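Long-range contact in putative transcriptional regulator (Streptomyces coelicolor A3, PDB 2RA5), which probably acts as a DNA-binding transcription factor of the GntR family, its UTRA domain holding a bound meso-tartaric acid in the crystal: residues P105-T113 with D160-A168. Residues are numbered along the deposited sequence; the frame is centred on the assembly and turned at random. Where two conformers were deposited one is given.
Sequences PATKVLVNT and DLDTGQLEA
E167 lays its extended side chain along the strand beside T107 and V109; E167, N112 and V109 have the most surface buried by the contact. The CG of E167 is 3.3 Å from the carbonyl O of T107, and CB and CG both rest against that oxygen while OE1 ends near the CA of K108. V109 CG1, anti to the backbone N (chi1 -177°), meets the T163 CG2 methyl of the loop at 3.3 Å, whereas V109 CG2 packs 3.6 Å from the L166 CB methylene in the helix, the side chains crossing at about a right angle in both cases. N112 supplies the one polar side-chain bond of normal length: ND2 donates to the carbonyl O of L161 at 2.9 Å. That bond is bent, with an N-H...O angle of 131°, and the donor stands 51° above the carbonyl plane. The same ND2 also touches T163 CG2. A leucine in place of N112 would probably leave the L161 carbonyl without this donor and the loop without its polar tie to the strand. At the other end, a water bridges T107 N and E167 O, and T107 OG1 reaches L166 O in a weak bond. The contact thus packs the loop and short helix 165-168 onto strand 106-116, an outermost strand of the six-stranded antiparallel sheet of the UTRA domain, with the side chain of L166 about 6 Å from the bound meso-tartaric acid.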
loop_
_atom_site.group_PDB
_atom_site.type_symbol
_atom_site.label_atom_id
_atom_site.label_comp_id
_atom_site.label_asym_id
_atom_site.label_seq_id
_atom_site.Cartn_x
_atom_site.Cartn_y
_atom_site.Cartn_z
ATOM N N PRO A 105 -5.099 14.083 11.653
ATOM C CA PRO A 105 -4.123 15.134 11.459
ATOM C C PRO A 105 -4.810 16.503 11.256
ATOM O O PRO A 105 -6.030 16.612 11.363
ATOM C CB PRO A 105 -3.602 14.744 10.080
ATOM C CG PRO A 105 -4.939 14.013 9.399
ATOM C CD PRO A 105 -5.993 14.076 10.506
ATOM N N ALA A 106 -4.040 17.531 10.905
ATOM C CA ALA A 106 -4.622 18.826 10.534
ATOM C C ALA A 106 -4.539 19.075 9.031
ATOM O O ALA A 106 -3.538 18.759 8.375
ATOM C CB ALA A 106 -3.956 19.961 11.288
ATOM N N THR A 107 -5.591 19.662 8.484
ATOM C CA THR A 107 -5.659 19.841 7.037
ATOM C C THR A 107 -5.660 21.313 6.615
ATOM O O THR A 107 -6.388 22.131 7.184
ATOM C CB THR A 107 -6.894 19.106 6.455
ATOM O OG1 THR A 107 -7.162 19.569 5.122
ATOM C CG2 THR A 107 -8.112 19.353 7.324
ATOM N N LYS A 108 -4.830 21.646 5.629
ATOM C CA LYS A 108 -4.825 22.989 5.043
ATOM C C LYS A 108 -5.032 22.994 3.523
ATOM O O LYS A 108 -4.229 22.444 2.769
ATOM C CB LYS A 108 -3.529 23.716 5.394
ATOM C CG LYS A 108 -3.442 24.090 6.862
ATOM C CD LYS A 108 -2.311 25.064 7.128
ATOM C CE LYS A 108 -2.227 25.414 8.607
ATOM N NZ LYS A 108 -1.052 26.288 8.898
ATOM N N VAL A 109 -6.107 23.630 3.070
ATOM C CA VAL A 109 -6.387 23.697 1.641
ATOM C C VAL A 109 -5.443 24.626 0.869
ATOM O O VAL A 109 -5.342 25.806 1.175
ATOM C CB VAL A 109 -7.809 24.172 1.377
ATOM C CG1 VAL A 109 -8.068 24.157 -0.114
ATOM C CG2 VAL A 109 -8.807 23.302 2.113
ATOM N N LEU A 110 -4.773 24.090 -0.146
ATOM C CA LEU A 110 -3.865 24.879 -0.980
ATOM C C LEU A 110 -4.449 25.257 -2.346
ATOM O O LEU A 110 -4.011 26.219 -2.960
ATOM C CB LEU A 110 -2.552 24.132 -1.202
ATOM C CG LEU A 110 -1.786 23.701 0.050
ATOM C CD1 LEU A 110 -0.322 23.486 -0.292
ATOM C CD2 LEU A 110 -1.916 24.746 1.137
ATOM N N VAL A 111 -5.409 24.483 -2.835
ATOM C CA VAL A 111 -6.039 24.775 -4.109
ATOM C C VAL A 111 -7.496 24.347 -4.104
ATOM O O VAL A 111 -7.835 23.219 -3.757
ATOM C CB VAL A 111 -5.329 24.093 -5.289
ATOM C CG1 VAL A 111 -6.200 24.181 -6.531
ATOM C CG2 VAL A 111 -3.958 24.720 -5.530
ATOM N N ASN A 112 -8.359 25.271 -4.481
ATOM C CA ASN A 112 -9.760 24.950 -4.725
ATOM C C ASN A 112 -10.239 25.587 -6.059
ATOM O O ASN A 112 -10.651 26.738 -6.127
ATOM C CB ASN A 112 -10.585 25.392 -3.522
ATOM C CG ASN A 112 -11.991 24.877 -3.556
ATOM O OD1 ASN A 112 -12.463 24.351 -4.565
ATOM N ND2 ASN A 112 -12.686 25.037 -2.446
ATOM N N THR A 113 -10.157 24.829 -7.136
ATOM C CA THR A 113 -10.400 25.401 -8.438
ATOM C C THR A 113 -11.216 24.514 -9.419
ATOM O O THR A 113 -11.628 23.387 -9.122
ATOM C CB THR A 113 -9.045 25.872 -9.059
ATOM O OG1 THR A 113 -9.272 26.646 -10.248
ATOM C CG2 THR A 113 -8.111 24.698 -9.342
ATOM N N ASP A 160 -20.758 21.043 -2.671
ATOM C CA ASP A 160 -20.263 22.396 -2.471
ATOM C C ASP A 160 -18.918 22.260 -1.781
ATOM O O ASP A 160 -18.822 21.722 -0.674
ATOM C CB ASP A 160 -21.222 23.210 -1.602
ATOM C CG ASP A 160 -22.666 23.103 -2.065
ATOM O OD1 ASP A 160 -23.285 22.034 -1.858
ATOM O OD2 ASP A 160 -23.185 24.093 -2.627
ATOM N N LEU A 161 -17.875 22.742 -2.439
ATOM C CA LEU A 161 -16.521 22.397 -2.036
ATOM C C LEU A 161 -15.849 23.470 -1.186
ATOM O O LEU A 161 -14.629 23.470 -1.042
ATOM C CB LEU A 161 -15.671 22.072 -3.275
ATOM C CG LEU A 161 -16.214 20.967 -4.199
ATOM C CD1 LEU A 161 -17.253 21.493 -5.188
ATOM C CD2 LEU A 161 -15.086 20.288 -4.953
ATOM N N ASP A 162 -16.652 24.356 -0.599
ATOM C CA ASP A 162 -16.150 25.453 0.233
ATOM C C ASP A 162 -14.833 25.141 0.941
ATOM O O ASP A 162 -14.757 24.218 1.758
ATOM C CB ASP A 162 -17.207 25.868 1.265
ATOM C CG ASP A 162 -16.650 26.778 2.354
ATOM O OD1 ASP A 162 -16.849 26.461 3.544
ATOM O OD2 ASP A 162 -16.018 27.808 2.027
ATOM N N THR A 163 -13.790 25.904 0.617
ATOM C CA THR A 163 -12.561 25.825 1.385
ATOM C C THR A 163 -12.969 26.215 2.789
ATOM O O THR A 163 -13.789 27.115 2.970
ATOM C CB THR A 163 -11.485 26.821 0.859
ATOM O OG1 THR A 163 -12.124 28.000 0.353
ATOM C CG2 THR A 163 -10.669 26.209 -0.255
ATOM N N GLY A 164 -12.426 25.539 3.789
ATOM C CA GLY A 164 -12.838 25.812 5.152
ATOM C C GLY A 164 -13.564 24.614 5.718
ATOM O O GLY A 164 -13.110 24.024 6.696
ATOM N N GLN A 165 -14.687 24.248 5.104
ATOM C CA GLN A 165 -15.327 22.985 5.431
ATOM C C GLN A 165 -14.288 21.884 5.335
ATOM O O GLN A 165 -14.289 20.935 6.114
ATOM C CB GLN A 165 -16.455 22.694 4.466
ATOM C CG GLN A 165 -17.535 23.721 4.501
ATOM C CD GLN A 165 -18.851 23.110 4.874
ATOM O OE1 GLN A 165 -19.739 22.973 4.037
ATOM N NE2 GLN A 165 -18.979 22.706 6.136
ATOM N N LEU A 166 -13.387 22.049 4.374
ATOM C CA LEU A 166 -12.358 21.070 4.072
ATOM C C LEU A 166 -11.251 21.018 5.118
ATOM O O LEU A 166 -10.528 20.029 5.221
ATOM C CB LEU A 166 -11.776 21.372 2.694
ATOM C CG LEU A 166 -12.579 20.721 1.567
ATOM C CD1 LEU A 166 -12.376 21.454 0.247
ATOM C CD2 LEU A 166 -12.239 19.240 1.442
ATOM N N GLU A 167 -11.103 22.095 5.874
ATOM C CA GLU A 167 -10.100 22.122 6.925
ATOM C C GLU A 167 -10.685 21.531 8.205
ATOM O O GLU A 167 -9.954 21.119 9.106
ATOM C CB GLU A 167 -9.568 23.543 7.127
ATOM C CG GLU A 167 -8.768 24.059 5.924
ATOM C CD GLU A 167 -8.362 25.517 6.058
ATOM O OE1 GLU A 167 -7.192 25.858 5.756
ATOM O OE2 GLU A 167 -9.223 26.326 6.463
ATOM N N ALA A 168 -12.014 21.464 8.250
ATOM C CA ALA A 168 -12.738 20.874 9.372
ATOM C C ALA A 168 -12.831 19.353 9.275
ATOM O O ALA A 168 -12.399 18.647 10.181
ATOM C CB ALA A 168 -14.132 21.482 9.485
HETATM O O HOH W 1 -7.668 20.689 10.301
#